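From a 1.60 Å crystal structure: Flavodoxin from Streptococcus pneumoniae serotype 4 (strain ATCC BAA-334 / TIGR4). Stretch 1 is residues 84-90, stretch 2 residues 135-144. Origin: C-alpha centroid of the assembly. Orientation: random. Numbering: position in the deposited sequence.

Stretch 1 84-90: KIYGVVG
Stretch 2 (135-144) RLEQFAEELA

A β-strand packs against an α-helix in this flavodoxin, and they meet through van der Waals packing, mostly of apolar side chains, with no hydrogen bond between the two stretches. Lys-84 (phi/psi -104/149°) leads into strand 85-90, which is extended throughout, from -98/138° at Ile-85 through -129/166° at Tyr-86, -153/162° at Gly-87, -137/132° at Val-88 and -132/171° at Val-89 to 179/166° at Gly-90. Residues 135-144 are helical, with phi between -55 and -68° and psi between -36 and -53°; their i to i-4 bonds run from Phe-139 N to Arg-135 O (3.0 Å) through to Ala-144 N to Ala-140 O (2.9 Å). The two axes approach to 9.8 Å and run almost exactly antiparallel, at 174°. The register is set by two pairs: the CA of Ile-85 lies 7.5 Å from the CA of Leu-143, and the CA of Val-89 lies 8.2 Å from the CA of Leu-136. Together the stretches bury 264 Å².

Phe-139, Val-89 and Leu-143 cover the most surface (59, 55 and 51 Å²), and all three are buried; their side chains carry no polar atoms, so they bring no unmet hydrogen-bonding group into the contact. Phe-139 points toward the strand with chi1 t (169°) and chi2 93°, sending its ring tip into the space above Gly-87. There Phe-139 CZ lies 3.7 Å from Gly-87 CA and 3.8 Å from Val-88 N, both at the ring edge and near its plane. Gly-87 suits this place because it has no side chain: an ideal CB would point toward the helix and come within 2.5 Å of Phe-139 CZ, a clash. Glycine thus lets the ring reach the strand backbone itself.

Val-89, two residues on and therefore on the same side of the strand, points toward the helix with chi1 m (-58°). Its CG1 sits over one face of the phenylalanine ring, 3.8 Å from the Phe-139 ring centroid and 19° off the normal, a CH-pi contact; the nearest ring atom to Val-89 CG1 is Phe-139 CZ at 3.6 Å. The same methyl, Val-89 CG1, meets Leu-136 CD2 at 3.9 Å. Leu-136 starts sideways, but chi1 m (-69°) and chi2 t (161°) bring its end nearer the strand.

Leu-143, one helical turn beyond Phe-139, works likewise: its CA-to-CB bond is sideways, and chi1 m (-64°) with chi2 t (-177°) carries its CD2 methyl to the strand. Leu-143 CD2 lies 3.8 Å from Ile-85 CG2 and 4.0 Å from Tyr-86 O. Ile-85 (chi1 m, -54°; chi2 m, -38°) points toward the helix at CB, although its end leads away.

Alternation along the strand turns Tyr-86 (chi1 p, 76°) and Val-88 (chi1 t, -168°) away from the helix, so their contacts here come from backbone atoms. On the helix, Arg-135, Glu-137, Gln-138, Glu-141 and Glu-142 keep their polar side chains out of reach of the strand, leaving the shared surface to Leu-136, Phe-139 and Leu-143.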

# COMPACT_ATOMS: atom_id res chain seq x y z
N LYS A 84 0.17 11.81 9.06
CA LYS A 84 0.46 11.19 7.78
C LYS A 84 -0.87 10.72 7.16
O LYS A 84 -1.77 10.36 7.87
CB LYS A 84 1.38 9.97 7.94
CG LYS A 84 2.65 10.12 8.81
CD LYS A 84 3.62 11.07 8.21
CE LYS A 84 4.91 11.22 9.02
NZ LYS A 84 5.66 12.42 8.57
N ILE A 85 -0.93 10.72 5.84
CA ILE A 85 -2.04 10.19 5.03
C ILE A 85 -1.60 8.78 4.59
O ILE A 85 -0.41 8.60 4.15
CB ILE A 85 -2.28 11.06 3.77
CG1 ILE A 85 -2.51 12.54 4.09
CG2 ILE A 85 -3.45 10.52 2.87
CD1 ILE A 85 -3.29 12.79 5.30
N TYR A 86 -2.50 7.79 4.64
CA TYR A 86 -2.11 6.47 4.14
C TYR A 86 -3.15 5.93 3.14
O TYR A 86 -4.28 6.36 3.09
CB TYR A 86 -1.94 5.46 5.29
CG TYR A 86 -3.23 4.93 5.89
CD1 TYR A 86 -3.84 3.77 5.40
CD2 TYR A 86 -3.78 5.52 7.03
CE1 TYR A 86 -5.03 3.27 5.98
CE2 TYR A 86 -4.95 5.03 7.62
CZ TYR A 86 -5.55 3.89 7.13
OH TYR A 86 -6.72 3.44 7.70
N GLY A 87 -2.72 4.90 2.44
CA GLY A 87 -3.62 4.04 1.69
C GLY A 87 -3.05 2.66 1.55
O GLY A 87 -1.82 2.43 1.74
N VAL A 88 -3.93 1.73 1.22
CA VAL A 88 -3.54 0.31 1.10
C VAL A 88 -4.17 -0.30 -0.14
O VAL A 88 -5.36 -0.08 -0.45
CB VAL A 88 -3.92 -0.56 2.34
CG1 VAL A 88 -3.26 -1.92 2.32
CG2 VAL A 88 -3.52 0.15 3.60
N VAL A 89 -3.34 -1.00 -0.90
CA VAL A 89 -3.82 -1.74 -2.08
C VAL A 89 -3.30 -3.17 -2.10
O VAL A 89 -2.32 -3.48 -1.40
CB VAL A 89 -3.38 -0.99 -3.39
CG1 VAL A 89 -3.91 0.43 -3.41
CG2 VAL A 89 -1.85 -1.11 -3.63
N GLY A 90 -3.79 -4.04 -3.01
CA GLY A 90 -3.19 -5.34 -3.11
C GLY A 90 -3.86 -6.19 -4.13
O GLY A 90 -4.91 -5.84 -4.59
N ARG A 135 -9.14 2.32 -11.14
CA ARG A 135 -9.43 2.42 -9.71
C ARG A 135 -8.15 2.85 -8.96
O ARG A 135 -8.16 3.68 -8.03
CB ARG A 135 -10.00 1.12 -9.13
CG ARG A 135 -11.51 0.95 -9.36
CD ARG A 135 -12.09 -0.36 -8.78
NE ARG A 135 -13.56 -0.24 -8.80
CZ ARG A 135 -14.36 -0.46 -9.86
NH1 ARG A 135 -13.86 -0.93 -11.02
NH2 ARG A 135 -15.68 -0.23 -9.77
N LEU A 136 -7.03 2.22 -9.32
CA LEU A 136 -5.76 2.59 -8.73
C LEU A 136 -5.38 4.02 -9.01
O LEU A 136 -4.75 4.75 -8.18
CB LEU A 136 -4.66 1.67 -9.24
CG LEU A 136 -4.72 0.23 -8.76
CD1 LEU A 136 -3.91 -0.73 -9.64
CD2 LEU A 136 -4.37 0.07 -7.28
N GLU A 137 -5.63 4.44 -10.24
CA GLU A 137 -5.37 5.86 -10.60
C GLU A 137 -6.26 6.84 -9.82
O GLU A 137 -5.74 7.86 -9.30
CB GLU A 137 -5.46 6.08 -12.12
CG GLU A 137 -4.24 5.45 -12.87
CD GLU A 137 -4.39 5.59 -14.38
OE1 GLU A 137 -5.45 6.03 -14.85
OE2 GLU A 137 -3.39 5.32 -15.06
N GLN A 138 -7.52 6.51 -9.60
CA GLN A 138 -8.40 7.37 -8.81
C GLN A 138 -7.95 7.44 -7.35
O GLN A 138 -7.96 8.53 -6.74
CB GLN A 138 -9.83 6.95 -8.90
CG GLN A 138 -10.43 7.08 -10.31
CD GLN A 138 -11.72 6.32 -10.39
OE1 GLN A 138 -11.82 5.15 -10.03
NE2 GLN A 138 -12.73 6.99 -10.87
N PHE A 139 -7.52 6.29 -6.81
CA PHE A 139 -6.86 6.23 -5.46
C PHE A 139 -5.67 7.18 -5.36
O PHE A 139 -5.59 7.98 -4.45
CB PHE A 139 -6.49 4.75 -5.25
CG PHE A 139 -5.60 4.45 -4.10
CD1 PHE A 139 -6.09 4.09 -2.85
CD2 PHE A 139 -4.23 4.45 -4.28
CE1 PHE A 139 -5.22 3.72 -1.83
CE2 PHE A 139 -3.38 4.12 -3.25
CZ PHE A 139 -3.88 3.74 -2.02
N ALA A 140 -4.71 7.11 -6.30
CA ALA A 140 -3.55 7.99 -6.29
C ALA A 140 -3.95 9.45 -6.41
O ALA A 140 -3.45 10.32 -5.70
CB ALA A 140 -2.61 7.58 -7.44
N GLU A 141 -4.93 9.73 -7.29
CA GLU A 141 -5.36 11.14 -7.53
C GLU A 141 -6.04 11.74 -6.25
O GLU A 141 -5.85 12.93 -5.92
CB GLU A 141 -6.31 11.20 -8.73
CG GLU A 141 -5.63 10.92 -10.05
CD GLU A 141 -6.48 10.31 -11.14
OE1 GLU A 141 -7.71 10.37 -11.06
OE2 GLU A 141 -5.89 9.88 -12.18
N GLU A 142 -6.80 10.91 -5.50
CA GLU A 142 -7.41 11.36 -4.26
C GLU A 142 -6.34 11.62 -3.18
O GLU A 142 -6.40 12.61 -2.50
CB GLU A 142 -8.51 10.38 -3.79
CG GLU A 142 -9.15 10.82 -2.48
CD GLU A 142 -10.35 10.04 -2.07
OE1 GLU A 142 -10.53 8.95 -2.62
OE2 GLU A 142 -11.16 10.60 -1.26
N LEU A 143 -5.34 10.73 -3.05
CA LEU A 143 -4.24 11.03 -2.14
C LEU A 143 -3.47 12.30 -2.45
O LEU A 143 -3.12 13.10 -1.55
CB LEU A 143 -3.26 9.83 -2.13
CG LEU A 143 -3.79 8.48 -1.60
CD1 LEU A 143 -2.64 7.47 -1.63
CD2 LEU A 143 -4.40 8.59 -0.21
N ALA A 144 -3.15 12.47 -3.73
CA ALA A 144 -2.54 13.71 -4.22
C ALA A 144 -3.42 14.93 -3.85
O ALA A 144 -2.91 15.96 -3.41
CB ALA A 144 -2.26 13.65 -5.72